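Local coordinates for DNR protein (PDB 2Z69) that senses nitric oxide in Pseudomonas aeruginosa as a regulator of dissimilative nitrate respiration and probably binds DNA to control transcription, at residues Asp36-Asp41 with Ser109-Phe114; His17-Pro22 with His54-Leu59; Lys65-Thr70 with Thr102-Val107. All coordinates share one frame; numbering follows the deposited sequence.

Contact 1 (Asp36-Asp41 with Ser109-Phe114); sequences DLVNLD and SQLFRF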
# COMPACT_ATOMS: atom_id res chain seq x y z
N ASP B 36 12.15 8.13 -21.01
CA ASP B 36 12.71 9.27 -21.73
C ASP B 36 13.92 9.79 -20.98
O ASP B 36 13.93 9.86 -19.76
CB ASP B 36 11.69 10.42 -21.77
CG ASP B 36 10.40 10.04 -22.48
OD1 ASP B 36 10.49 9.39 -23.55
OD2 ASP B 36 9.32 10.43 -21.98
N LEU B 37 14.95 10.20 -21.71
CA LEU B 37 16.05 10.94 -21.12
C LEU B 37 15.70 12.43 -21.06
O LEU B 37 15.19 13.02 -22.05
CB LEU B 37 17.28 10.74 -21.98
CG LEU B 37 18.54 11.35 -21.40
CD1 LEU B 37 18.93 10.61 -20.16
CD2 LEU B 37 19.63 11.29 -22.50
N VAL B 38 15.96 13.04 -19.90
CA VAL B 38 15.51 14.41 -19.66
C VAL B 38 16.71 15.22 -19.25
O VAL B 38 17.44 14.84 -18.33
CB VAL B 38 14.41 14.49 -18.53
CG1 VAL B 38 14.02 15.96 -18.25
CG2 VAL B 38 13.19 13.65 -18.89
N ASN B 39 16.89 16.33 -19.94
CA ASN B 39 18.05 17.19 -19.70
C ASN B 39 17.61 18.56 -19.20
O ASN B 39 16.78 19.21 -19.85
CB ASN B 39 18.80 17.38 -21.01
CG ASN B 39 19.34 16.08 -21.56
OD1 ASN B 39 20.13 15.42 -20.91
ND2 ASN B 39 18.98 15.77 -22.80
N LEU B 40 18.22 19.05 -18.10
CA LEU B 40 17.71 20.32 -17.53
C LEU B 40 18.77 21.29 -17.11
O LEU B 40 19.75 20.88 -16.53
CB LEU B 40 16.82 20.04 -16.30
CG LEU B 40 15.48 19.31 -16.44
CD1 LEU B 40 14.95 19.02 -15.05
CD2 LEU B 40 14.42 20.06 -17.30
N ASP B 41 18.55 22.56 -17.39
CA ASP B 41 19.42 23.61 -16.90
C ASP B 41 19.02 23.94 -15.47
O ASP B 41 17.93 23.59 -15.05
CB ASP B 41 19.26 24.84 -17.78
CG ASP B 41 20.10 24.76 -19.03
OD1 ASP B 41 21.10 23.99 -19.05
OD2 ASP B 41 19.77 25.50 -19.98
N SER B 109 21.03 19.23 -14.58
CA SER B 109 20.68 17.88 -14.12
C SER B 109 20.30 17.00 -15.31
O SER B 109 19.90 17.50 -16.38
CB SER B 109 19.50 17.97 -13.10
OG SER B 109 19.86 18.78 -11.97
N GLN B 110 20.39 15.69 -15.12
CA GLN B 110 19.94 14.76 -16.12
C GLN B 110 19.12 13.68 -15.44
O GLN B 110 19.49 13.18 -14.38
CB GLN B 110 21.14 14.14 -16.89
CG GLN B 110 20.68 13.36 -18.10
CD GLN B 110 21.82 12.90 -19.00
OE1 GLN B 110 22.69 12.17 -18.57
NE2 GLN B 110 21.80 13.33 -20.26
N LEU B 111 18.01 13.29 -16.07
CA LEU B 111 17.09 12.32 -15.47
C LEU B 111 16.62 11.28 -16.45
O LEU B 111 16.73 11.49 -17.66
CB LEU B 111 15.86 13.01 -14.87
CG LEU B 111 16.17 14.25 -14.03
CD1 LEU B 111 15.67 15.47 -14.82
CD2 LEU B 111 15.46 14.21 -12.72
N PHE B 112 16.10 10.17 -15.90
CA PHE B 112 15.26 9.22 -16.60
C PHE B 112 13.84 9.50 -16.16
O PHE B 112 13.60 9.60 -14.97
CB PHE B 112 15.60 7.80 -16.18
CG PHE B 112 16.85 7.26 -16.80
CD1 PHE B 112 17.78 6.57 -16.02
CD2 PHE B 112 17.09 7.41 -18.17
CE1 PHE B 112 18.94 6.03 -16.58
CE2 PHE B 112 18.25 6.87 -18.75
CZ PHE B 112 19.18 6.17 -17.96
N ARG B 113 12.92 9.66 -17.10
CA ARG B 113 11.50 9.81 -16.78
C ARG B 113 10.83 8.48 -17.06
O ARG B 113 10.77 8.06 -18.22
CB ARG B 113 10.84 10.84 -17.69
CG ARG B 113 9.32 10.75 -17.75
CD ARG B 113 8.64 12.04 -18.33
NE ARG B 113 9.18 12.34 -19.64
CZ ARG B 113 9.75 13.48 -20.01
NH1 ARG B 113 9.84 14.53 -19.19
NH2 ARG B 113 10.20 13.57 -21.24
N PHE B 114 10.32 7.82 -16.02
CA PHE B 114 9.64 6.55 -16.21
C PHE B 114 8.13 6.75 -16.16
O PHE B 114 7.63 7.45 -15.30
CB PHE B 114 10.04 5.60 -15.11
CG PHE B 114 11.48 5.26 -15.09
CD1 PHE B 114 12.34 5.86 -14.18
CD2 PHE B 114 12.00 4.33 -15.96
CE1 PHE B 114 13.67 5.52 -14.14
CE2 PHE B 114 13.34 4.01 -15.92
CZ PHE B 114 14.17 4.61 -15.00
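The guanidinium of Arg-113 has Val-38 on one face and Asp-36 at its edge. Val-38 CG2 sits 3.4 Å above that plane, off toward the rim. At the edge, Asp-36 OD2 accepts a hydrogen bond from Arg-113 NE at 3.0 Å, part of a salt bridge, using its anti lone pair. OD2 lies in the guanidinium plane, and the bond is nearly straight (166°). A second bond from Arg-113 NH2 to OD2 is weak. The carboxylate and guanidinium planes stand 66° apart, so the two groups do not meet as a flat two-oxygen pair. The Arg-113 chain bends at chi3 (56°), which turns NE back toward Asp-36.

On the other face, the amides of Asn-39 and Gln-110 lie side by side. Gln-110 NE2 donates to Asn-39 OD1 at 2.8 Å, in the carbonyl plane. Leu-37 CD2 packs 3.7 Å from Gln-110 NE2, and Leu-37 CD1 reaches Phe-112 CE2 at 4.1 Å. On the Val-38 side, Leu-111 CD1 meets Leu-40 CD1 at 3.6 Å and Val-38 CG1 at 3.8 Å.

Between the two layers of side chains the strands pair antiparallel. Asp-36, Val-38 and Leu-40 each exchange two backbone bonds with Arg-113, Leu-111 and Ser-109, respectively. On its far side, strand 109-115 bonds to strand 55-59.

The contact thus joins an outer strand to its neighbour in the sensor domain. Its chemistry is mixed: a salt bridge and aliphatic packing on one face, an amide pair with Leu-37 and Phe-112 on the other. The nearby arginine would probably stabilise the charged form of Asp-36.

Contact 2 (His17-Pro22 with His54-Leu59); sequences HHLFEP and HAFYYL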
# COMPACT_ATOMS: atom_id res chain seq x y z
N HIS B 17 19.09 0.49 -6.85
CA HIS B 17 18.02 1.24 -6.22
C HIS B 17 16.79 0.38 -5.89
O HIS B 17 16.31 -0.36 -6.74
CB HIS B 17 17.61 2.39 -7.15
CG HIS B 17 16.70 3.37 -6.50
ND1 HIS B 17 15.36 3.11 -6.28
CD2 HIS B 17 16.92 4.60 -6.01
CE1 HIS B 17 14.81 4.14 -5.67
NE2 HIS B 17 15.73 5.07 -5.50
N HIS B 18 16.28 0.51 -4.66
CA HIS B 18 15.16 -0.33 -4.17
C HIS B 18 13.89 -0.39 -5.05
O HIS B 18 13.12 -1.34 -4.93
CB HIS B 18 14.75 0.05 -2.74
CG HIS B 18 14.16 1.42 -2.63
ND1 HIS B 18 12.83 1.69 -2.89
CD2 HIS B 18 14.73 2.61 -2.31
CE1 HIS B 18 12.60 2.98 -2.74
NE2 HIS B 18 13.73 3.56 -2.37
N LEU B 19 13.66 0.61 -5.91
CA LEU B 19 12.45 0.62 -6.76
C LEU B 19 12.54 -0.31 -7.97
O LEU B 19 11.51 -0.69 -8.56
CB LEU B 19 12.08 2.04 -7.22
CG LEU B 19 11.31 2.87 -6.19
CD1 LEU B 19 10.84 4.18 -6.78
CD2 LEU B 19 10.13 2.09 -5.60
N PHE B 20 13.78 -0.65 -8.33
CA PHE B 20 14.08 -1.40 -9.54
C PHE B 20 14.79 -2.69 -9.21
O PHE B 20 14.89 -3.57 -10.05
CB PHE B 20 14.94 -0.56 -10.52
CG PHE B 20 14.42 0.82 -10.74
CD1 PHE B 20 14.90 1.89 -9.99
CD2 PHE B 20 13.43 1.06 -11.68
CE1 PHE B 20 14.41 3.20 -10.19
CE2 PHE B 20 12.93 2.34 -11.87
CZ PHE B 20 13.43 3.41 -11.13
N GLU B 21 15.29 -2.80 -7.97
CA GLU B 21 16.02 -3.99 -7.49
C GLU B 21 15.27 -5.32 -7.68
O GLU B 21 15.82 -6.27 -8.26
CB GLU B 21 16.47 -3.79 -6.03
CG GLU B 21 16.66 -5.08 -5.22
CD GLU B 21 17.84 -5.90 -5.70
OE1 GLU B 21 18.75 -5.31 -6.33
OE2 GLU B 21 17.85 -7.13 -5.45
N PRO B 22 14.01 -5.41 -7.18
CA PRO B 22 13.31 -6.71 -7.27
C PRO B 22 12.92 -7.12 -8.70
O PRO B 22 12.49 -8.26 -8.93
CB PRO B 22 12.06 -6.51 -6.40
CG PRO B 22 12.28 -5.20 -5.65
CD PRO B 22 13.17 -4.39 -6.52
N HIS B 54 1.90 11.69 -14.74
CA HIS B 54 1.99 10.39 -15.43
C HIS B 54 3.35 9.69 -15.28
O HIS B 54 3.51 8.58 -15.75
CB HIS B 54 1.72 10.55 -16.94
CG HIS B 54 0.34 11.04 -17.26
ND1 HIS B 54 -0.79 10.52 -16.68
CD2 HIS B 54 -0.09 11.99 -18.13
CE1 HIS B 54 -1.85 11.13 -17.16
NE2 HIS B 54 -1.46 12.02 -18.04
N ALA B 55 4.33 10.32 -14.64
CA ALA B 55 5.67 9.75 -14.62
C ALA B 55 6.38 10.02 -13.31
O ALA B 55 6.06 10.98 -12.63
CB ALA B 55 6.48 10.32 -15.76
N PHE B 56 7.31 9.15 -12.93
CA PHE B 56 8.27 9.48 -11.88
C PHE B 56 9.69 9.49 -12.48
O PHE B 56 9.85 9.11 -13.64
CB PHE B 56 8.18 8.51 -10.70
CG PHE B 56 8.60 7.12 -11.03
CD1 PHE B 56 7.75 6.27 -11.76
CD2 PHE B 56 9.81 6.62 -10.56
CE1 PHE B 56 8.12 4.97 -12.05
CE2 PHE B 56 10.21 5.31 -10.86
CZ PHE B 56 9.36 4.48 -11.59
N TYR B 57 10.67 9.91 -11.68
CA TYR B 57 11.99 10.27 -12.16
C TYR B 57 13.11 9.58 -11.38
O TYR B 57 13.02 9.38 -10.17
CB TYR B 57 12.17 11.78 -12.09
CG TYR B 57 11.24 12.48 -13.04
CD1 TYR B 57 9.89 12.69 -12.72
CD2 TYR B 57 11.69 12.84 -14.31
CE1 TYR B 57 9.02 13.29 -13.66
CE2 TYR B 57 10.84 13.40 -15.23
CZ TYR B 57 9.52 13.65 -14.90
OH TYR B 57 8.71 14.24 -15.87
N TYR B 58 14.14 9.16 -12.10
CA TYR B 58 15.41 8.83 -11.48
C TYR B 58 16.41 9.94 -11.82
O TYR B 58 16.56 10.30 -13.00
CB TYR B 58 15.89 7.50 -11.99
CG TYR B 58 17.23 7.07 -11.47
CD1 TYR B 58 18.38 7.33 -12.21
CD2 TYR B 58 17.35 6.43 -10.25
CE1 TYR B 58 19.62 6.96 -11.78
CE2 TYR B 58 18.63 6.02 -9.78
CZ TYR B 58 19.75 6.30 -10.57
OH TYR B 58 20.99 5.98 -10.20
N LEU B 59 17.07 10.48 -10.81
CA LEU B 59 18.03 11.57 -11.02
C LEU B 59 19.43 10.99 -11.28
O LEU B 59 20.12 10.51 -10.37
CB LEU B 59 18.02 12.52 -9.78
CG LEU B 59 18.79 13.84 -9.80
CD1 LEU B 59 18.48 14.66 -11.03
CD2 LEU B 59 18.50 14.63 -8.51
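Phe-20 and Phe-56 reach toward each other tip to tip. Phe-20 CZ comes 3.7 Å from Phe-56 CE2, at the edge of the Phe-56 ring. Phe-20 CE2 lies 4.2 Å from both CE2 and CZ of Phe-56. Three lighter contacts flank this one. Leu-19 CD1 lies 4.3 Å from Phe-56 CE2, and Phe-20 CE1 lies 4.4 Å from Tyr-58 CD2. His-17 CD2 reaches the edge of the Tyr-58 ring, 4.4 Å from Tyr-58 CE2. No hydrogen bond crosses between the segments.

The turn 17-22 is held from within. His-17 ND1 accepts from Leu-19 N at 3.0 Å, an almost straight bond (169°), with the donor tilted from the ring plane. His-17 O accepts from both Phe-20 N and Glu-21 N. These bonds tie the backbone that carries Leu-19 and Phe-20 to His-17. CB of His-17 sits in plane at the edge of the Phe-20 ring.

Further out, Phe-114 meets both phenylalanine rings, and Tyr-119 meets Phe-56 edge-to-face. The Tyr-119 hydroxyl also bonds to Leu-19 O. Leu-28 and Leu-31 of helix 25-33 touch Phe-20.

The contact is a buried aromatic cluster. It packs the turn between helices 6-14 and 25-33 onto strand 55-59, as an aromatic core between the N-terminal helical part and the beta barrel.

Contact 3 (Lys65-Thr70 with Thr102-Val107); sequences KIYRLT and TAQAVV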
# COMPACT_ATOMS: atom_id res chain seq x y z
N LYS B 65 14.89 20.27 -6.31
CA LYS B 65 14.13 20.61 -5.12
C LYS B 65 12.62 20.49 -5.39
O LYS B 65 12.14 20.76 -6.52
CB LYS B 65 14.48 22.01 -4.58
CG LYS B 65 14.02 23.18 -5.46
CD LYS B 65 14.04 24.48 -4.66
CE LYS B 65 13.72 25.66 -5.60
NZ LYS B 65 13.70 27.03 -4.95
N ILE B 66 11.87 20.08 -4.37
CA ILE B 66 10.43 19.85 -4.54
C ILE B 66 9.64 20.67 -3.52
O ILE B 66 9.89 20.57 -2.34
CB ILE B 66 10.10 18.29 -4.45
CG1 ILE B 66 10.94 17.52 -5.48
CG2 ILE B 66 8.58 18.03 -4.58
CD1 ILE B 66 10.57 16.12 -5.66
N TYR B 67 8.70 21.49 -3.98
CA TYR B 67 8.01 22.48 -3.15
C TYR B 67 6.59 22.78 -3.64
O TYR B 67 6.30 22.59 -4.81
CB TYR B 67 8.79 23.82 -3.13
CG TYR B 67 8.92 24.51 -4.50
CD1 TYR B 67 9.93 24.16 -5.36
CD2 TYR B 67 8.03 25.52 -4.90
CE1 TYR B 67 10.08 24.76 -6.60
CE2 TYR B 67 8.18 26.15 -6.16
CZ TYR B 67 9.22 25.75 -6.99
OH TYR B 67 9.43 26.31 -8.23
N ARG B 68 5.72 23.27 -2.75
CA ARG B 68 4.45 23.86 -3.19
C ARG B 68 4.49 25.38 -2.95
O ARG B 68 4.87 25.85 -1.85
CB ARG B 68 3.25 23.30 -2.43
CG ARG B 68 3.16 21.78 -2.29
CD ARG B 68 2.53 21.42 -0.94
NE ARG B 68 1.92 20.09 -0.90
CZ ARG B 68 0.62 19.86 -0.73
NH1 ARG B 68 -0.24 20.86 -0.60
NH2 ARG B 68 0.15 18.62 -0.70
N LEU B 69 4.06 26.14 -3.95
CA LEU B 69 3.96 27.58 -3.85
C LEU B 69 2.62 27.93 -3.25
O LEU B 69 1.58 27.38 -3.63
CB LEU B 69 4.13 28.22 -5.22
N THR B 70 2.65 28.83 -2.28
CA THR B 70 1.47 29.20 -1.54
C THR B 70 0.77 30.40 -2.23
O THR B 70 1.39 31.09 -3.05
CB THR B 70 1.81 29.53 -0.05
OG1 THR B 70 2.34 30.86 0.07
CG2 THR B 70 2.80 28.48 0.53
N THR B 102 5.84 21.11 -7.24
CA THR B 102 6.70 21.44 -8.39
C THR B 102 8.07 20.91 -8.07
O THR B 102 8.48 20.93 -6.92
CB THR B 102 6.79 23.00 -8.50
OG1 THR B 102 5.49 23.54 -8.75
CG2 THR B 102 7.75 23.46 -9.54
N ALA B 103 8.79 20.45 -9.09
CA ALA B 103 10.16 19.93 -8.93
C ALA B 103 11.01 20.77 -9.87
O ALA B 103 10.67 20.89 -11.06
CB ALA B 103 10.22 18.48 -9.33
N GLN B 104 12.09 21.35 -9.34
CA GLN B 104 12.93 22.29 -10.09
C GLN B 104 14.38 21.91 -9.91
O GLN B 104 14.81 21.65 -8.80
CB GLN B 104 12.73 23.73 -9.58
CG GLN B 104 13.42 24.83 -10.44
CD GLN B 104 13.12 26.26 -9.95
OE1 GLN B 104 13.09 27.22 -10.72
NE2 GLN B 104 12.86 26.39 -8.70
N ALA B 105 15.14 21.91 -10.99
CA ALA B 105 16.57 21.61 -10.90
C ALA B 105 17.26 22.80 -10.25
O ALA B 105 17.00 23.95 -10.62
CB ALA B 105 17.13 21.36 -12.29
N VAL B 106 18.09 22.54 -9.26
CA VAL B 106 18.88 23.61 -8.65
C VAL B 106 20.31 23.70 -9.24
O VAL B 106 21.01 24.65 -8.96
CB VAL B 106 18.94 23.52 -7.13
CG1 VAL B 106 17.55 23.21 -6.54
CG2 VAL B 106 19.90 22.49 -6.74
N VAL B 107 20.72 22.71 -10.05
CA VAL B 107 21.95 22.74 -10.89
C VAL B 107 21.62 22.01 -12.21
O VAL B 107 20.59 21.36 -12.29
CB VAL B 107 23.15 22.02 -10.21
CG1 VAL B 107 23.57 22.73 -8.92
CG2 VAL B 107 22.82 20.58 -9.93
O HOH W 1 4.36 24.37 -6.48
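Tyr-67 O is gripped by two donors, the backbone N of Thr-102 and a water. Thr-102 N binds it at 2.9 Å in a nearly straight bond (177°), and the water donates to it at 3.1 Å. The same water accepts from Thr-102 OG1 at 2.7 Å and from Leu-69 N. It therefore bridges the end of strand 63-69 to the Thr-102 hydroxyl. That hydroxyl also bonds to the backbone N of Gln-49. In return, Tyr-67 N donates to Thr-102 O nearly along the C=O axis. Lys-65 and Gln-104 exchange a further pair of backbone bonds.

Thr-102 CB lies over one face of the Tyr-67 ring in a CH-pi contact, 4.2 Å from the ring centroid and 18° off its normal. Thr-102 CG2 touches the phenol end, 3.6 Å from Tyr-67 OH. Chi1 (63°) sets Tyr-67 CG between the backbone N and the carbonyl carbon, and the ring beyond it turns one face to Thr-102 CB. Tyr-45, Glu-75 and Ile-77 also touch this side chain.

The side chains of Lys-65 and Gln-104 run side by side and point the same way. Lys-65 CG packs 3.7 Å from Val-106 CG1, while its NZ forms a salt bridge with Glu-75. On the other side of the sheet, Ile-66 CG1 meets Ala-103 CB at 4.0 Å. That side faces the partner chain: Ile-66 packs on Leu-151 of the second subunit, and Arg-68 NH2 bonds to Ile-145 O of that subunit.

The strands form an antiparallel pair in the middle of a four-stranded sheet, between strands 45-47 and 75-82. This sheet is one of the two that build the antiparallel beta barrel of the cyclic nucleotide-binding-type sensor domain.

From the N terminus, the turn 17-22 comes first. Contact 2 closes the first loop when strand 55-59 packs on it, bringing in helix 25-33. Strand 36-40 lies within that loop, but its partner 109-114 comes much later, so contacts 1 and 2 cross. They share one sheet, where strand 109-115 bonds to strand 55-59 through Phe-112 with Tyr-58 and Phe-114 with Phe-56. Contact 3 opens after contact 2 has closed and lies wholly inside the span of contact 1. It belongs to the second sheet. Ala-105 touches Leu-40 and Asp-41, so contacts 1 and 3 meet where the two sheets adjoin.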